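Local coordinates for protein fructokinase (Silicibacter sp., PDB 3C8U) that probably phosphorylates fructose or a related small substrate with ATP, as a putative sugar kinase of the P-loop fold, at residues 7-10 with 11-14; 163-166 with 167-170. All blocks are in the same frame, centred on the assembly; numbering follows the deposited sequence. Where two conformers were deposited one is given.

How the contacts relate
The chain opens with helix 4-14, and contact 1 occupies most of it, joining one turn to the next just before the first strand of the parallel sheet, 23-28. Strands and helices of what is, by strand order and sequence, probably a P-loop kinase core follow, together with the two-stranded antiparallel sheet 101-107 and 112-120. Strand 150-154 then leads into helix 158-171, where contact 2 again links successive turns. Each contact is local and closes no long loop; they come in series, neither nested nor crossing. The centres of contact 1 and contact 2 lie about 32 Å apart. Contact 1 sits on a helix packed against strands 150-154 and 203-205 and helix 36-48, whereas contact 2 belongs to a helical group with 176-184 and 186-195.

Contact 1: residues 7-10 with 11-14; sequences LCQG and VLER
The carbonyl oxygen of Gly-10 is gripped twice by Arg-14, one turn further along helix 4-14, the amphipathic helix that precedes the first strand of what is probably a P-loop kinase fold. NH1 of Arg-14 donates to Gly-10 O at 3.0 Å, from above the carbonyl plane and away from its lone pairs, while the oxygen lies in the plane of the guanidinium at its edge. The backbone N of Arg-14 adds a weak bond of 3.4 Å to the same oxygen. The arginine runs extended from CG to NE, and CG, beside the backbone N at chi1 -69°, passes 3.3 Å from Gly-10 O; the chain runs on past the Gly-10 carbonyl.

Gln-9 and Glu-13 make a second i to i+4 pair on the exposed side. Their side chains cross at about a right angle, and the amide and carboxylate planes stand 82° apart. Gln-9 bends at chi2, which carries NE2 across to Glu-13; the carboxylate is met on its anti side, close to its plane.

Other backbone bonds are regular i to i+4 links: Val-11 N to Leu-7 O, Leu-12 N to Cys-8 O and Glu-13 N to Gln-9 O. On the inner side Leu-7 and Val-11 rest on Ile-152 of the parallel sheet, while Cys-8 and Leu-12 face Leu-46 of helix 36-48. On the exposed side, NE2 of Gln-9 gives a fairly straight hydrogen bond (159°) to OE2 of Glu-13, 3.0 Å long.

Contact 2: residues 163-166 with 167-170; sequences ARLV and QRWL
Leu-165 lays its CD2 methyl over the centre of one face of the Arg-168 guanidinium, 3.7 Å from CZ. The two side chains run side by side and point the same way, and the bend of the arginine at chi3 (102°) turns the flat face of the guanidinium to the leucine methyl. NH2 of Arg-168 forms a salt bridge with Asp-187, which probably fixes the rotation of the group against that methyl.

Trp-169 takes its backbone bond from N to Leu-165 O at 3.1 Å, and its indole carbon CD1 comes within 2.9 Å of the same oxygen, a close approach made obliquely to the ring. CG sits beside the backbone N (chi1 -71°), which brings CD1, on the pyrrole side, close to that carbonyl. The indole also touches Ala-179, Arg-182 and Asp-187, and an alanine here would probably open a gap between this helix and helices 176-184 and 186-195.

On another side CG1 of Val-166 meets CD1 of Leu-170 at 4.2 Å; a 2.8 Å bond from Leu-170 N to Val-166 O joins their backbones. Such i to i+3 and i to i+4 packing is typical of an alpha-helix, here 158-171, within a helical group beside the probable P-loop core.

Contact 1: residues 7-10 with 11-14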
loop_
_atom_site.group_PDB
_atom_site.type_symbol
_atom_site.label_atom_id
_atom_site.label_comp_id
_atom_site.label_asym_id
_atom_site.label_seq_id
_atom_site.Cartn_x
_atom_site.Cartn_y
_atom_site.Cartn_z
ATOM N N LEU A 7 1.669 17.895 -4.676
ATOM C CA LEU A 7 1.584 16.761 -3.737
ATOM C C LEU A 7 2.868 16.706 -2.916
ATOM O O LEU A 7 2.848 16.592 -1.701
ATOM C CB LEU A 7 1.345 15.414 -4.464
ATOM C CG LEU A 7 1.164 14.120 -3.636
ATOM C CD1 LEU A 7 -0.001 14.270 -2.637
ATOM C CD2 LEU A 7 0.940 12.896 -4.506
ATOM N N CYS A 8 3.990 16.805 -3.614
ATOM C CA CYS A 8 5.288 16.730 -2.968
ATOM C C CYS A 8 5.386 17.843 -1.931
ATOM O O CYS A 8 5.735 17.625 -0.779
ATOM C CB CYS A 8 6.400 16.830 -4.017
ATOM S SG CYS A 8 8.020 17.065 -3.321
ATOM N N GLN A 9 4.980 19.033 -2.347
ATOM C CA GLN A 9 5.084 20.230 -1.504
ATOM C C GLN A 9 4.148 20.112 -0.304
ATOM O O GLN A 9 4.534 20.422 0.817
ATOM C CB GLN A 9 4.800 21.512 -2.301
ATOM C CG GLN A 9 4.703 22.770 -1.443
ATOM C CD GLN A 9 6.011 23.182 -0.738
ATOM O OE1 GLN A 9 7.086 22.753 -1.107
ATOM N NE2 GLN A 9 5.897 24.016 0.288
ATOM N N GLY A 10 2.967 19.551 -0.547
ATOM C CA GLY A 10 1.975 19.361 0.511
ATOM C C GLY A 10 2.431 18.395 1.584
ATOM O O GLY A 10 2.229 18.594 2.786
ATOM N N VAL A 11 3.122 17.348 1.148
ATOM C CA VAL A 11 3.711 16.386 2.079
ATOM C C VAL A 11 4.787 17.071 2.891
ATOM O O VAL A 11 4.804 17.003 4.133
ATOM C CB VAL A 11 4.281 15.130 1.346
ATOM C CG1 VAL A 11 5.123 14.264 2.310
ATOM C CG2 VAL A 11 3.121 14.348 0.737
ATOM N N LEU A 12 5.645 17.815 2.203
ATOM C CA LEU A 12 6.768 18.467 2.885
ATOM C C LEU A 12 6.303 19.431 3.986
ATOM O O LEU A 12 6.892 19.512 5.061
ATOM C CB LEU A 12 7.679 19.218 1.909
ATOM C CG LEU A 12 8.537 18.371 0.973
ATOM C CD1 LEU A 12 9.390 19.261 0.079
ATOM C CD2 LEU A 12 9.405 17.431 1.771
ATOM N N GLU A 13 5.253 20.157 3.703
ATOM C CA GLU A 13 4.735 21.187 4.618
ATOM C C GLU A 13 4.179 20.551 5.859
ATOM O O GLU A 13 4.056 21.193 6.896
ATOM C CB GLU A 13 3.593 22.005 3.991
ATOM C CG GLU A 13 4.009 22.805 2.807
ATOM C CD GLU A 13 2.825 23.473 2.144
ATOM O OE1 GLU A 13 1.671 23.138 2.489
ATOM O OE2 GLU A 13 3.076 24.293 1.255
ATOM N N ARG A 14 3.796 19.304 5.723
ATOM C CA ARG A 14 3.108 18.596 6.808
ATOM C C ARG A 14 4.050 17.747 7.648
ATOM O O ARG A 14 3.714 17.326 8.759
ATOM C CB ARG A 14 1.962 17.764 6.266
ATOM C CG ARG A 14 0.827 18.628 5.751
ATOM C CD ARG A 14 -0.228 17.729 5.088
ATOM N NE ARG A 14 -1.471 18.434 4.734
ATOM C CZ ARG A 14 -1.573 19.326 3.762
ATOM N NH1 ARG A 14 -0.512 19.681 3.045
ATOM N NH2 ARG A 14 -2.750 19.892 3.522
#

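Contact 2: residues 163-166 with 167-170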
loop_
_atom_site.group_PDB
_atom_site.type_symbol
_atom_site.label_atom_id
_atom_site.label_comp_id
_atom_site.label_asym_id
_atom_site.label_seq_id
_atom_site.Cartn_x
_atom_site.Cartn_y
_atom_site.Cartn_z
ATOM N N ALA A 163 -12.304 -1.728 -14.811
ATOM C CA ALA A 163 -11.722 -1.790 -16.156
ATOM C C ALA A 163 -10.259 -2.130 -16.078
ATOM O O ALA A 163 -9.726 -2.890 -16.872
ATOM C CB ALA A 163 -11.920 -0.466 -16.909
ATOM N N ARG A 164 -9.602 -1.585 -15.074
ATOM C CA ARG A 164 -8.156 -1.779 -14.952
ATOM C C ARG A 164 -7.838 -3.167 -14.495
ATOM O O ARG A 164 -6.897 -3.792 -14.962
ATOM C CB ARG A 164 -7.556 -0.764 -14.001
ATOM C CG ARG A 164 -7.710 0.582 -14.534
ATOM C CD ARG A 164 -6.780 1.510 -13.848
ATOM N NE ARG A 164 -7.208 2.889 -13.981
ATOM C CZ ARG A 164 -6.863 3.850 -13.137
ATOM N NH1 ARG A 164 -6.089 3.571 -12.084
ATOM N NH2 ARG A 164 -7.309 5.079 -13.346
ATOM N N LEU A 165 -8.700 -3.677 -13.628
ATOM C CA LEU A 165 -8.569 -5.047 -13.122
ATOM C C LEU A 165 -8.856 -6.069 -14.206
ATOM O O LEU A 165 -8.191 -7.097 -14.291
ATOM C CB LEU A 165 -9.450 -5.275 -11.891
ATOM C CG LEU A 165 -8.897 -4.551 -10.652
ATOM C CD1 LEU A 165 -9.909 -4.473 -9.500
ATOM C CD2 LEU A 165 -7.606 -5.189 -10.205
ATOM N N VAL A 166 -9.827 -5.778 -15.064
ATOM C CA VAL A 166 -10.147 -6.735 -16.144
ATOM C C VAL A 166 -8.952 -6.818 -17.089
ATOM O O VAL A 166 -8.512 -7.905 -17.442
ATOM C CB VAL A 166 -11.454 -6.414 -16.872
ATOM C CG1 VAL A 166 -11.615 -7.255 -18.155
ATOM C CG2 VAL A 166 -12.629 -6.672 -15.926
ATOM N N GLN A 167 -8.403 -5.668 -17.435
ATOM C CA GLN A 167 -7.205 -5.630 -18.293
ATOM C C GLN A 167 -6.065 -6.433 -17.684
ATOM O O GLN A 167 -5.354 -7.181 -18.384
ATOM C CB GLN A 167 -6.745 -4.206 -18.595
ATOM C CG GLN A 167 -5.695 -4.149 -19.742
ATOM C CD GLN A 167 -6.176 -4.808 -21.049
ATOM O OE1 GLN A 167 -7.155 -4.371 -21.659
ATOM N NE2 GLN A 167 -5.471 -5.856 -21.487
ATOM N N ARG A 168 -5.939 -6.320 -16.375
ATOM C CA ARG A 168 -4.876 -7.036 -15.651
ATOM C C ARG A 168 -5.000 -8.512 -15.936
ATOM O O ARG A 168 -4.051 -9.181 -16.310
ATOM C CB ARG A 168 -4.936 -6.767 -14.135
ATOM C CG ARG A 168 -4.056 -7.682 -13.298
ATOM C CD ARG A 168 -3.670 -7.014 -11.971
ATOM N NE ARG A 168 -4.447 -7.493 -10.823
ATOM C CZ ARG A 168 -4.436 -6.905 -9.625
ATOM N NH1 ARG A 168 -3.716 -5.806 -9.429
ATOM N NH2 ARG A 168 -5.158 -7.393 -8.627
ATOM N N TRP A 169 -6.221 -8.994 -15.829
ATOM C CA TRP A 169 -6.488 -10.412 -15.952
ATOM C C TRP A 169 -6.416 -10.852 -17.411
ATOM O O TRP A 169 -6.085 -12.009 -17.727
ATOM C CB TRP A 169 -7.802 -10.779 -15.269
ATOM C CG TRP A 169 -7.618 -10.690 -13.800
ATOM C CD1 TRP A 169 -8.067 -9.707 -12.964
ATOM C CD2 TRP A 169 -6.830 -11.569 -13.000
ATOM N NE1 TRP A 169 -7.634 -9.946 -11.679
ATOM C CE2 TRP A 169 -6.877 -11.087 -11.673
ATOM C CE3 TRP A 169 -6.103 -12.731 -13.271
ATOM C CZ2 TRP A 169 -6.225 -11.735 -10.613
ATOM C CZ3 TRP A 169 -5.460 -13.380 -12.214
ATOM C CH2 TRP A 169 -5.526 -12.875 -10.904
ATOM N N LEU A 170 -6.664 -9.895 -18.299
ATOM C CA LEU A 170 -6.575 -10.157 -19.740
ATOM C C LEU A 170 -5.088 -10.362 -20.081
ATOM O O LEU A 170 -4.710 -11.249 -20.833
ATOM C CB LEU A 170 -7.166 -9.020 -20.572
ATOM C CG LEU A 170 -8.688 -8.932 -20.694
ATOM C CD1 LEU A 170 -9.102 -7.660 -21.488
ATOM C CD2 LEU A 170 -9.217 -10.195 -21.337
#